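Local coordinates for DNA polymerase III beta subunit (Streptococcus pyogenes, PDB 2AVT), which probably forms the ring-shaped sliding clamp that encircles DNA and keeps the replicative polymerase attached to its template, at residues L141-I146 against R209-V214; V202-S207 against F240-L245; A147-A152 against R184-L189; T163-V168 against A177-S182. One frame throughout, in Å; residues are numbered along the deposited sequence.

Contact 1. Residues L141-I146 against R209-V214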
loop_
_atom_site.group_PDB
_atom_site.type_symbol
_atom_site.label_atom_id
_atom_site.label_comp_id
_atom_site.label_asym_id
_atom_site.label_seq_id
_atom_site.Cartn_x
_atom_site.Cartn_y
_atom_site.Cartn_z
ATOM N N LEU A 141 -13.327 11.882 -22.847
ATOM C CA LEU A 141 -12.391 12.038 -23.960
ATOM C C LEU A 141 -11.059 12.567 -23.431
ATOM O O LEU A 141 -9.992 12.083 -23.803
ATOM C CB LEU A 141 -12.935 13.013 -25.003
ATOM C CG LEU A 141 -11.908 13.439 -26.064
ATOM C CD1 LEU A 141 -11.385 12.217 -26.812
ATOM C CD2 LEU A 141 -12.550 14.414 -27.036
ATOM N N LEU A 142 -11.135 13.566 -22.562
ATOM C CA LEU A 142 -9.945 14.168 -21.988
ATOM C C LEU A 142 -9.169 13.121 -21.190
ATOM O O LEU A 142 -7.948 13.019 -21.306
ATOM C CB LEU A 142 -10.353 15.345 -21.100
ATOM C CG LEU A 142 -9.358 16.486 -20.904
ATOM C CD1 LEU A 142 -8.679 16.842 -22.223
ATOM C CD2 LEU A 142 -10.103 17.684 -20.340
ATOM N N LYS A 143 -9.883 12.325 -20.406
ATOM C CA LYS A 143 -9.243 11.293 -19.599
ATOM C C LYS A 143 -8.576 10.236 -20.464
ATOM O O LYS A 143 -7.566 9.650 -20.068
ATOM C CB LYS A 143 -10.260 10.607 -18.682
ATOM C CG LYS A 143 -10.716 11.436 -17.498
ATOM C CD LYS A 143 -11.401 10.529 -16.474
ATOM C CE LYS A 143 -11.911 11.310 -15.278
ATOM N NZ LYS A 143 -12.382 10.398 -14.186
ATOM N N SER A 144 -9.157 9.980 -21.633
ATOM C CA SER A 144 -8.615 8.991 -22.558
ATOM C C SER A 144 -7.295 9.472 -23.133
ATOM O O SER A 144 -6.349 8.697 -23.260
ATOM C CB SER A 144 -9.596 8.734 -23.700
ATOM O OG SER A 144 -9.027 7.840 -24.633
ATOM N N ILE A 145 -7.245 10.753 -23.487
ATOM C CA ILE A 145 -6.046 11.381 -24.041
ATOM C C ILE A 145 -4.911 11.342 -23.012
ATOM O O ILE A 145 -3.757 11.049 -23.340
ATOM C CB ILE A 145 -6.326 12.862 -24.416
ATOM C CG1 ILE A 145 -7.305 12.927 -25.597
ATOM C CG2 ILE A 145 -5.028 13.577 -24.730
ATOM C CD1 ILE A 145 -7.847 14.328 -25.889
ATOM N N ILE A 146 -5.255 11.636 -21.761
ATOM C CA ILE A 146 -4.290 11.638 -20.670
ATOM C C ILE A 146 -3.667 10.268 -20.418
ATOM O O ILE A 146 -2.442 10.140 -20.371
ATOM C CB ILE A 146 -4.948 12.131 -19.369
ATOM C CG1 ILE A 146 -5.365 13.591 -19.544
ATOM C CG2 ILE A 146 -3.984 11.946 -18.186
ATOM C CD1 ILE A 146 -6.175 14.156 -18.420
ATOM N N ARG A 209 -2.485 13.720 -14.636
ATOM C CA ARG A 209 -2.917 12.523 -13.916
ATOM C C ARG A 209 -3.885 12.942 -12.806
ATOM O O ARG A 209 -4.851 12.239 -12.512
ATOM C CB ARG A 209 -1.721 11.794 -13.301
ATOM C CG ARG A 209 -0.686 11.342 -14.321
ATOM C CD ARG A 209 -0.352 9.864 -14.163
ATOM N NE ARG A 209 0.966 9.633 -13.576
ATOM C CZ ARG A 209 1.285 9.856 -12.300
ATOM N NH1 ARG A 209 0.380 10.325 -11.449
ATOM N NH2 ARG A 209 2.518 9.599 -11.877
ATOM N N GLU A 210 -3.620 14.090 -12.193
ATOM C CA GLU A 210 -4.478 14.591 -11.127
ATOM C C GLU A 210 -5.847 15.012 -11.678
ATOM O O GLU A 210 -6.858 14.908 -10.981
ATOM C CB GLU A 210 -3.811 15.766 -10.405
ATOM C CG GLU A 210 -2.559 15.388 -9.613
ATOM C CD GLU A 210 -2.823 14.336 -8.542
ATOM O OE1 GLU A 210 -3.723 14.545 -7.703
ATOM O OE2 GLU A 210 -2.127 13.299 -8.533
ATOM N N PHE A 211 -5.877 15.489 -12.922
ATOM C CA PHE A 211 -7.135 15.888 -13.551
ATOM C C PHE A 211 -8.090 14.698 -13.538
ATOM O O PHE A 211 -9.251 14.819 -13.144
ATOM C CB PHE A 211 -6.915 16.308 -15.009
ATOM C CG PHE A 211 -8.196 16.527 -15.778
ATOM C CD1 PHE A 211 -8.817 15.476 -16.434
ATOM C CD2 PHE A 211 -8.795 17.775 -15.821
ATOM C CE1 PHE A 211 -10.016 15.666 -17.116
ATOM C CE2 PHE A 211 -9.994 17.974 -16.503
ATOM C CZ PHE A 211 -10.602 16.915 -17.149
ATOM N N SER A 212 -7.586 13.549 -13.977
ATOM C CA SER A 212 -8.378 12.327 -14.042
ATOM C C SER A 212 -8.897 11.888 -12.685
ATOM O O SER A 212 -10.008 11.360 -12.570
ATOM C CB SER A 212 -7.550 11.196 -14.661
ATOM O OG SER A 212 -7.282 11.456 -16.027
ATOM N N ALA A 213 -8.092 12.109 -11.654
ATOM C CA ALA A 213 -8.479 11.721 -10.308
ATOM C C ALA A 213 -9.492 12.682 -9.701
ATOM O O ALA A 213 -10.345 12.273 -8.918
ATOM C CB ALA A 213 -7.238 11.632 -9.407
ATOM N N VAL A 214 -9.411 13.952 -10.074
ATOM C CA VAL A 214 -10.304 14.964 -9.521
ATOM C C VAL A 214 -11.699 15.040 -10.147
ATOM O O VAL A 214 -12.690 15.211 -9.435
ATOM C CB VAL A 214 -9.655 16.357 -9.602
ATOM C CG1 VAL A 214 -10.585 17.402 -9.012
ATOM C CG2 VAL A 214 -8.316 16.344 -8.855
HETATM O O HOH W 1 -6.767 9.523 -17.537
#
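Arg209 meets Ile146 through its backbone: CG2 of Ile146 lies 4.2 Å from Arg209 N, while the arginine's own CB points away from the helix opposite. Two residues on, Phe211 does most of the apolar work. Its CG is anti to the backbone N (chi1 171°), and the ring reaches in among three side chains of 141-146. Leu142 crosses it at about a right angle, CD2 coming to 3.3 Å from CZ. Ile146 also crosses it at about a right angle, with CD1 3.6 Å from CD1 of Phe211, and Lys143 CG sits at the ring edge, near its plane. Ser212 brings the polar part. Its OG packs 3.7 Å from Lys143 CG and shares a water with Lys143 O, and its carbonyl O takes a 3.0 Å hydrogen bond from Lys143 NZ, in the carbonyl plane on a lone pair. That ammonium is also salt-bridged to Asp217, just beyond the helix, so one nitrogen links Ser212 O and Asp217. The helix axes run roughly antiparallel, 144° apart and 9.6 Å at closest approach. Helix 139-149 also packs on strand 184-191 (Ile145 on Arg188 and Ile190), and helix 205-214 on strands 52-59 and 238-243 (Val214 on Ile54, Ile238 and Phe240).

Contact 2. Residues V202-S207 against F240-L245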
loop_
_atom_site.group_PDB
_atom_site.type_symbol
_atom_site.label_atom_id
_atom_site.label_comp_id
_atom_site.label_asym_id
_atom_site.label_seq_id
_atom_site.Cartn_x
_atom_site.Cartn_y
_atom_site.Cartn_z
ATOM N N VAL A 202 2.138 23.231 -23.087
ATOM C CA VAL A 202 2.795 22.042 -22.580
ATOM C C VAL A 202 2.351 21.972 -21.125
ATOM O O VAL A 202 2.579 22.905 -20.355
ATOM C CB VAL A 202 4.328 22.163 -22.663
ATOM C CG1 VAL A 202 4.976 20.902 -22.116
ATOM C CG2 VAL A 202 4.753 22.393 -24.115
ATOM N N LEU A 203 1.696 20.874 -20.766
ATOM C CA LEU A 203 1.183 20.696 -19.415
ATOM C C LEU A 203 1.920 19.584 -18.687
ATOM O O LEU A 203 2.011 18.457 -19.186
ATOM C CB LEU A 203 -0.311 20.365 -19.472
ATOM C CG LEU A 203 -1.075 20.615 -18.173
ATOM C CD1 LEU A 203 -0.959 22.092 -17.830
ATOM C CD2 LEU A 203 -2.531 20.236 -18.328
ATOM N N PRO A 204 2.455 19.884 -17.490
ATOM C CA PRO A 204 3.189 18.895 -16.692
ATOM C C PRO A 204 2.355 17.624 -16.616
ATOM O O PRO A 204 1.174 17.675 -16.268
ATOM C CB PRO A 204 3.331 19.590 -15.334
ATOM C CG PRO A 204 3.395 21.023 -15.695
ATOM C CD PRO A 204 2.315 21.153 -16.752
ATOM N N SER A 205 2.956 16.491 -16.952
ATOM C CA SER A 205 2.231 15.232 -16.953
ATOM C C SER A 205 1.575 14.859 -15.633
ATOM O O SER A 205 0.473 14.302 -15.623
ATOM C CB SER A 205 3.150 14.099 -17.411
ATOM O OG SER A 205 4.346 14.087 -16.656
ATOM N N LYS A 206 2.234 15.149 -14.516
ATOM C CA LYS A 206 1.649 14.798 -13.231
ATOM C C LYS A 206 0.354 15.562 -13.023
ATOM O O LYS A 206 -0.606 15.034 -12.472
ATOM C CB LYS A 206 2.614 15.107 -12.081
ATOM C CG LYS A 206 2.129 14.553 -10.747
ATOM C CD LYS A 206 3.204 14.627 -9.673
ATOM C CE LYS A 206 2.864 13.705 -8.510
ATOM N NZ LYS A 206 2.672 12.296 -8.978
ATOM N N SER A 207 0.334 16.809 -13.471
ATOM C CA SER A 207 -0.846 17.641 -13.329
ATOM C C SER A 207 -2.040 17.044 -14.075
ATOM O O SER A 207 -3.183 17.210 -13.659
ATOM C CB SER A 207 -0.550 19.052 -13.842
ATOM O OG SER A 207 0.491 19.652 -13.086
ATOM N N PHE A 240 -10.124 23.567 -11.694
ATOM C CA PHE A 240 -8.807 22.954 -11.608
ATOM C C PHE A 240 -7.816 23.766 -12.458
ATOM O O PHE A 240 -7.947 23.829 -13.689
ATOM C CB PHE A 240 -8.927 21.517 -12.127
ATOM C CG PHE A 240 -7.680 20.684 -11.987
ATOM C CD1 PHE A 240 -6.757 20.615 -13.018
ATOM C CD2 PHE A 240 -7.483 19.886 -10.873
ATOM C CE1 PHE A 240 -5.667 19.760 -12.943
ATOM C CE2 PHE A 240 -6.392 19.028 -10.796
ATOM C CZ PHE A 240 -5.487 18.966 -11.831
ATOM N N TYR A 241 -6.841 24.393 -11.800
ATOM C CA TYR A 241 -5.822 25.186 -12.495
ATOM C C TYR A 241 -4.504 24.437 -12.536
ATOM O O TYR A 241 -4.174 23.687 -11.616
ATOM C CB TYR A 241 -5.556 26.515 -11.790
ATOM C CG TYR A 241 -6.730 27.439 -11.685
ATOM C CD1 TYR A 241 -7.750 27.201 -10.771
ATOM C CD2 TYR A 241 -6.808 28.573 -12.478
ATOM C CE1 TYR A 241 -8.816 28.072 -10.650
ATOM C CE2 TYR A 241 -7.876 29.453 -12.363
ATOM C CZ TYR A 241 -8.873 29.195 -11.449
ATOM O OH TYR A 241 -9.936 30.062 -11.334
ATOM N N THR A 242 -3.737 24.658 -13.597
ATOM C CA THR A 242 -2.444 24.015 -13.733
ATOM C C THR A 242 -1.422 24.973 -14.318
ATOM O O THR A 242 -1.708 25.684 -15.283
ATOM C CB THR A 242 -2.493 22.808 -14.658
ATOM O OG1 THR A 242 -3.534 21.916 -14.242
ATOM C CG2 THR A 242 -1.159 22.090 -14.613
ATOM N N ARG A 243 -0.228 24.984 -13.727
ATOM C CA ARG A 243 0.861 25.831 -14.196
ATOM C C ARG A 243 1.366 25.250 -15.514
ATOM O O ARG A 243 1.422 24.033 -15.676
ATOM C CB ARG A 243 1.979 25.854 -13.146
ATOM C CG ARG A 243 3.344 26.318 -13.627
ATOM C CD ARG A 243 4.302 26.394 -12.437
ATOM N NE ARG A 243 5.709 26.466 -12.829
ATOM C CZ ARG A 243 6.390 25.460 -13.374
ATOM N NH1 ARG A 243 7.674 25.616 -13.684
ATOM N NH2 ARG A 243 5.797 24.296 -13.600
ATOM N N LEU A 244 1.729 26.122 -16.451
ATOM C CA LEU A 244 2.218 25.681 -17.755
ATOM C C LEU A 244 3.738 25.693 -17.864
ATOM O O LEU A 244 4.409 26.540 -17.268
ATOM C CB LEU A 244 1.641 26.570 -18.865
ATOM C CG LEU A 244 0.122 26.565 -19.083
ATOM C CD1 LEU A 244 -0.214 27.513 -20.212
ATOM C CD2 LEU A 244 -0.362 25.168 -19.409
ATOM N N LEU A 245 4.274 24.748 -18.628
ATOM C CA LEU A 245 5.711 24.687 -18.842
ATOM C C LEU A 245 6.013 25.615 -20.015
ATOM O O LEU A 245 5.476 25.444 -21.105
ATOM C CB LEU A 245 6.145 23.254 -19.157
ATOM C CG LEU A 245 6.027 22.277 -17.984
ATOM C CD1 LEU A 245 6.241 20.849 -18.463
ATOM C CD2 LEU A 245 7.053 22.652 -16.911
HETATM O O HOH W 2 3.148 26.008 -22.245
#
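Val202 and Leu245 begin a buried contact between two sheets, where edge strand 199-204 runs into helix 205-214 and crosses strand 238-243 at 104°. One direct backbone bond spans it: Leu245 N donates to Val202 O at 3.0 Å, nearly straight at 167°. A water beside it accepts from Val202 N and donates to Leu245 O, making a second link between the same two residues. The rest is apolar. Val202 CG1 meets Leu245 CD1 at 3.9 Å. Pro204 slides past Leu245 in the opposite direction, with Pro204 CG 3.7 Å from Leu245 CG. Pro204 CD also presses on Arg243 O at 3.2 Å. Leu203 starts with its CB turned from 240-245, yet CD1 comes back to Leu244 CD2 at 3.5 Å. Farther along, Ser207 O faces the edge of the Phe240 ring, 3.4 Å from CZ. The hydroxyls Ser207 OG and Thr242 OG1 are buried here with no partner in the model. The contact lies in the central DNA-clamp domain, where helices pack against sheets, and joins the edge strand of one sheet and the helix after it to a strand of the next sheet.

Contact 3. Residues A147-A152 against R184-L189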
loop_
_atom_site.group_PDB
_atom_site.type_symbol
_atom_site.label_atom_id
_atom_site.label_comp_id
_atom_site.label_asym_id
_atom_site.label_seq_id
_atom_site.Cartn_x
_atom_site.Cartn_y
_atom_site.Cartn_z
ATOM N N ALA A 147 -4.506 9.248 -20.258
ATOM C CA ALA A 147 -4.013 7.901 -20.008
ATOM C C ALA A 147 -3.170 7.380 -21.175
ATOM O O ALA A 147 -2.400 6.430 -21.012
ATOM C CB ALA A 147 -5.177 6.959 -19.752
ATOM N N GLU A 148 -3.317 7.998 -22.346
ATOM C CA GLU A 148 -2.569 7.571 -23.529
ATOM C C GLU A 148 -1.256 8.315 -23.757
ATOM O O GLU A 148 -0.372 7.803 -24.439
ATOM C CB GLU A 148 -3.434 7.708 -24.799
ATOM C CG GLU A 148 -4.711 6.878 -24.793
ATOM C CD GLU A 148 -5.517 6.984 -26.086
ATOM O OE1 GLU A 148 -5.582 8.080 -26.680
ATOM O OE2 GLU A 148 -6.105 5.963 -26.495
ATOM N N THR A 149 -1.110 9.508 -23.186
ATOM C CA THR A 149 0.105 10.284 -23.412
ATOM C C THR A 149 0.942 10.674 -22.187
ATOM O O THR A 149 2.159 10.831 -22.295
ATOM C CB THR A 149 -0.223 11.578 -24.166
ATOM O OG1 THR A 149 -1.090 12.378 -23.360
ATOM C CG2 THR A 149 -0.924 11.271 -25.490
ATOM N N ALA A 150 0.303 10.829 -21.034
ATOM C CA ALA A 150 1.008 11.234 -19.815
ATOM C C ALA A 150 2.275 10.442 -19.489
ATOM O O ALA A 150 3.331 11.025 -19.255
ATOM C CB ALA A 150 0.052 11.191 -18.628
ATOM N N PHE A 151 2.165 9.120 -19.484
ATOM C CA PHE A 151 3.290 8.237 -19.165
ATOM C C PHE A 151 4.533 8.382 -20.048
ATOM O O PHE A 151 5.640 8.047 -19.620
ATOM C CB PHE A 151 2.819 6.780 -19.209
ATOM C CG PHE A 151 2.531 6.278 -20.598
ATOM C CD1 PHE A 151 3.539 5.714 -21.372
ATOM C CD2 PHE A 151 1.259 6.394 -21.143
ATOM C CE1 PHE A 151 3.288 5.275 -22.660
ATOM C CE2 PHE A 151 1.000 5.956 -22.436
ATOM C CZ PHE A 151 2.016 5.397 -23.193
ATOM N N ALA A 152 4.362 8.870 -21.274
ATOM C CA ALA A 152 5.488 9.009 -22.194
ATOM C C ALA A 152 6.386 10.218 -21.936
ATOM O O ALA A 152 7.521 10.264 -22.414
ATOM C CB ALA A 152 4.979 9.034 -23.632
ATOM N N ARG A 184 10.916 7.232 -26.405
ATOM C CA ARG A 184 9.615 6.756 -26.845
ATOM C C ARG A 184 8.680 7.963 -26.898
ATOM O O ARG A 184 8.923 8.976 -26.255
ATOM C CB ARG A 184 9.101 5.674 -25.887
ATOM C CG ARG A 184 8.844 6.125 -24.468
ATOM C CD ARG A 184 9.003 4.888 -23.601
ATOM N NE ARG A 184 8.191 4.870 -22.387
ATOM C CZ ARG A 184 8.087 5.880 -21.535
ATOM N NH1 ARG A 184 8.737 7.012 -21.761
ATOM N NH2 ARG A 184 7.350 5.740 -20.443
ATOM N N MET A 185 7.601 7.829 -27.656
ATOM C CA MET A 185 6.660 8.917 -27.865
ATOM C C MET A 185 5.249 8.397 -28.053
ATOM O O MET A 185 5.061 7.284 -28.530
ATOM C CB MET A 185 7.105 9.694 -29.106
ATOM C CG MET A 185 6.128 10.735 -29.598
ATOM S SD MET A 185 6.737 11.463 -31.144
ATOM C CE MET A 185 6.209 10.243 -32.279
ATOM N N SER A 186 4.274 9.220 -27.686
ATOM C CA SER A 186 2.865 8.877 -27.810
ATOM C C SER A 186 2.117 10.095 -28.335
ATOM O O SER A 186 2.289 11.212 -27.821
ATOM C CB SER A 186 2.298 8.476 -26.451
ATOM O OG SER A 186 0.989 7.967 -26.604
ATOM N N GLN A 187 1.291 9.877 -29.359
ATOM C CA GLN A 187 0.522 10.956 -29.986
ATOM C C GLN A 187 -0.953 10.635 -30.259
ATOM O O GLN A 187 -1.300 9.549 -30.728
ATOM C CB GLN A 187 1.178 11.355 -31.304
ATOM C CG GLN A 187 0.412 12.408 -32.088
ATOM C CD GLN A 187 0.844 12.463 -33.542
ATOM O OE1 GLN A 187 0.522 11.573 -34.340
ATOM N NE2 GLN A 187 1.588 13.495 -33.889
ATOM N N ARG A 188 -1.809 11.613 -29.983
ATOM C CA ARG A 188 -3.241 11.470 -30.202
ATOM C C ARG A 188 -3.731 12.651 -31.037
ATOM O O ARG A 188 -3.540 13.807 -30.662
ATOM C CB ARG A 188 -3.988 11.435 -28.861
ATOM C CG ARG A 188 -5.504 11.234 -28.970
ATOM C CD ARG A 188 -5.866 9.841 -29.502
ATOM N NE ARG A 188 -7.307 9.690 -29.731
ATOM C CZ ARG A 188 -8.219 9.597 -28.768
ATOM N NH1 ARG A 188 -7.857 9.631 -27.492
ATOM N NH2 ARG A 188 -9.504 9.487 -29.081
ATOM N N LEU A 189 -4.355 12.355 -32.173
ATOM C CA LEU A 189 -4.884 13.398 -33.044
ATOM C C LEU A 189 -6.398 13.309 -33.049
ATOM O O LEU A 189 -6.968 12.223 -33.099
ATOM C CB LEU A 189 -4.377 13.231 -34.476
ATOM C CG LEU A 189 -2.873 13.194 -34.724
ATOM C CD1 LEU A 189 -2.640 13.169 -36.231
ATOM C CD2 LEU A 189 -2.194 14.406 -34.103
#
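Glu148, Phe151 and Ala152 bring the C-terminal part of helix 139-149 and the 3-10 segment 150-152 down onto strand 184-191, a helix-on-sheet contact of the central clamp domain. Arg184, Ser186 and Arg188 point their CB atoms toward it, one at each alternate position of the strand. Ser186 OG, anti to its own backbone N, donates to Glu148 O at 2.6 Å, tilted out of the carbonyl plane. Arg188 bends at its second torsion (chi2 67°), which puts CD 3.3 Å from Glu148 OE1; the Glu148 chain is extended beyond CG, and NH1 forms a 2.9 Å salt bridge to the same oxygen. The hydrogen bond within it is weak, bent to 125° at the hydrogen, and the carboxylate and guanidinium planes stand 71° apart. Glu366 lies close to both: it makes a long, weak ion pair with Arg188, and its nearness to Glu148 OE2 could make either carboxylate somewhat easier to protonate. Phe151 CG sits between its backbone N and carbonyl carbon. Arg184 is extended from CG to NE and crosses Phe151 obliquely. Its NH2 gives a weak hydrogen bond to Phe151 O at 3.0 Å and sits at the edge of the Phe151 ring, in plane, but the stronger partner is Glu336; NH1 pairs with Asp181. Ala152 CA lies over one face of this guanidinium, 4.1 Å from CZ, while Ala152 CB touches Ser186 CB at 3.9 Å.

Contact 4. Residues T163-V168 against A177-S182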
loop_
_atom_site.group_PDB
_atom_site.type_symbol
_atom_site.label_atom_id
_atom_site.label_comp_id
_atom_site.label_asym_id
_atom_site.label_seq_id
_atom_site.Cartn_x
_atom_site.Cartn_y
_atom_site.Cartn_z
ATOM N N THR A 163 8.971 17.191 -19.798
ATOM C CA THR A 163 8.261 16.708 -18.624
ATOM C C THR A 163 6.751 16.798 -18.828
ATOM O O THR A 163 5.984 16.121 -18.152
ATOM C CB THR A 163 8.644 17.531 -17.374
ATOM O OG1 THR A 163 10.070 17.533 -17.220
ATOM C CG2 THR A 163 8.019 16.932 -16.132
ATOM N N GLY A 164 6.329 17.630 -19.769
ATOM C CA GLY A 164 4.905 17.781 -20.003
ATOM C C GLY A 164 4.360 17.118 -21.251
ATOM O O GLY A 164 5.079 16.441 -21.986
ATOM N N VAL A 165 3.064 17.305 -21.470
ATOM C CA VAL A 165 2.382 16.762 -22.636
ATOM C C VAL A 165 2.125 17.961 -23.530
ATOM O O VAL A 165 1.568 18.958 -23.078
ATOM C CB VAL A 165 1.029 16.105 -22.242
ATOM C CG1 VAL A 165 0.305 15.575 -23.483
ATOM C CG2 VAL A 165 1.275 14.966 -21.270
ATOM N N HIS A 166 2.563 17.891 -24.781
ATOM C CA HIS A 166 2.340 19.004 -25.708
ATOM C C HIS A 166 0.935 18.874 -26.281
ATOM O O HIS A 166 0.608 17.863 -26.894
ATOM C CB HIS A 166 3.356 18.975 -26.858
ATOM C CG HIS A 166 3.351 20.217 -27.700
ATOM N ND1 HIS A 166 3.926 20.272 -28.952
ATOM C CD2 HIS A 166 2.860 21.457 -27.459
ATOM C CE1 HIS A 166 3.789 21.491 -29.446
ATOM N NE2 HIS A 166 3.146 22.230 -28.559
ATOM N N ILE A 167 0.106 19.889 -26.065
ATOM C CA ILE A 167 -1.269 19.887 -26.576
ATOM C C ILE A 167 -1.399 21.088 -27.507
ATOM O O ILE A 167 -1.161 22.222 -27.088
ATOM C CB ILE A 167 -2.313 20.049 -25.444
ATOM C CG1 ILE A 167 -2.087 19.005 -24.349
ATOM C CG2 ILE A 167 -3.710 19.885 -26.010
ATOM C CD1 ILE A 167 -2.306 17.591 -24.796
ATOM N N VAL A 168 -1.779 20.839 -28.760
ATOM C CA VAL A 168 -1.908 21.915 -29.744
ATOM C C VAL A 168 -3.173 21.852 -30.600
ATOM O O VAL A 168 -3.562 20.786 -31.070
ATOM C CB VAL A 168 -0.715 21.918 -30.735
ATOM C CG1 VAL A 168 -0.830 23.102 -31.685
ATOM C CG2 VAL A 168 0.584 21.966 -29.988
ATOM N N ALA A 177 -2.179 15.963 -29.169
ATOM C CA ALA A 177 -1.647 15.781 -27.826
ATOM C C ALA A 177 -0.476 14.829 -27.993
ATOM O O ALA A 177 -0.662 13.695 -28.440
ATOM C CB ALA A 177 -2.698 15.166 -26.904
ATOM N N VAL A 178 0.728 15.290 -27.659
ATOM C CA VAL A 178 1.915 14.449 -27.777
ATOM C C VAL A 178 2.852 14.580 -26.579
ATOM O O VAL A 178 2.964 15.645 -25.972
ATOM C CB VAL A 178 2.724 14.784 -29.053
ATOM C CG1 VAL A 178 3.334 16.162 -28.930
ATOM C CG2 VAL A 178 3.808 13.741 -29.263
ATOM N N ALA A 179 3.520 13.481 -26.247
ATOM C CA ALA A 179 4.471 13.451 -25.138
ATOM C C ALA A 179 5.579 12.478 -25.513
ATOM O O ALA A 179 5.328 11.467 -26.163
ATOM C CB ALA A 179 3.789 12.997 -23.850
ATOM N N THR A 180 6.801 12.791 -25.093
ATOM C CA THR A 180 7.949 11.955 -25.392
ATOM C C THR A 180 9.081 12.141 -24.385
ATOM O O THR A 180 9.185 13.169 -23.711
ATOM C CB THR A 180 8.505 12.257 -26.805
ATOM O OG1 THR A 180 9.582 11.364 -27.097
ATOM C CG2 THR A 180 9.020 13.681 -26.894
ATOM N N ASP A 181 9.919 11.116 -24.292
ATOM C CA ASP A 181 11.073 11.105 -23.402
ATOM C C ASP A 181 12.313 10.915 -24.281
ATOM O O ASP A 181 13.334 10.423 -23.815
ATOM C CB ASP A 181 10.960 9.945 -22.412
ATOM C CG ASP A 181 11.049 8.597 -23.089
ATOM O OD1 ASP A 181 10.731 8.524 -24.294
ATOM O OD2 ASP A 181 11.434 7.605 -22.423
ATOM N N SER A 182 12.204 11.300 -25.556
ATOM C CA SER A 182 13.291 11.176 -26.531
ATOM C C SER A 182 13.864 9.769 -26.510
ATOM O O SER A 182 15.057 9.544 -26.722
ATOM C CB SER A 182 14.397 12.184 -26.248
ATOM O OG SER A 182 15.039 11.915 -25.013
HETATM O O HOH W 3 6.801 15.290 -23.440
#
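The beta hairpin of strands 164-170 and 174-180 pairs His166 with Val178 and Ile167 with Ala177, inside an antiparallel sheet, flanked by 199-204, its outermost strand in this chain, and by 184-191. His166 and Val178 form the hydrogen-bonded pair. His166 N donates to Val178 O at 2.6 Å, nearly along the C=O axis, and Val178 N returns a bond to His166 O at 2.7 Å, straighter at the hydrogen (166°). The carbonyl of His166 also receives the CA-H of Ala177, with CA 3.2 Å from that oxygen. On the face of His166 and Val178, the valine's CG1 is set between its backbone N and carbonyl carbon (chi1 68°), which carries it over to His166 CB at 3.5 Å; the imidazole itself leads away and meets the ring of Tyr249. On the other face Ile167 and Ala177 make the non-hydrogen-bonded pair. The isoleucine's second torsion (chi2 -65°) turns CD1 toward the neighbouring strand, to 3.2 Å from Ala177 CB, a tight fit. Val165 CG2 and Ala179 CB touch more loosely at 4.1 Å. Past the paired region, Thr180 N donates to a water at 3.0 Å that lies near Gly164 O, and Thr180 OG1 accepts from Ser182 N in an ST turn. The chemistry is thus divided: backbone bonds fix the register, alanine, valine and isoleucine make the apolar contacts, with the CB of His166 joining on one face, and water takes over where the strands separate.

All four contacts belong to the central domain. Contacts 2, 3 and 4 are buried, whereas contact 1 is only partly so, with exposed Arg209 at its margin. Contacts 3 and 4 lie closest, about 7 Å between centres: strands 174-180 and 184-191 are sheet neighbours, joined by Ser186 N to Ala179 O and Arg188 N to Ala177 O. Contact 4 joins contact 2 in the same sheet through Leu203 O and Val165 N. Helix 139-149 serves contacts 1 and 3, helix 205-214 contacts 1 and 2. Backbone pairing dominates contact 4, charged and hydroxyl side chains mark contact 3, an aromatic ring with a lysine bond carries contact 1, and apolar packing with one backbone bond carries contact 2.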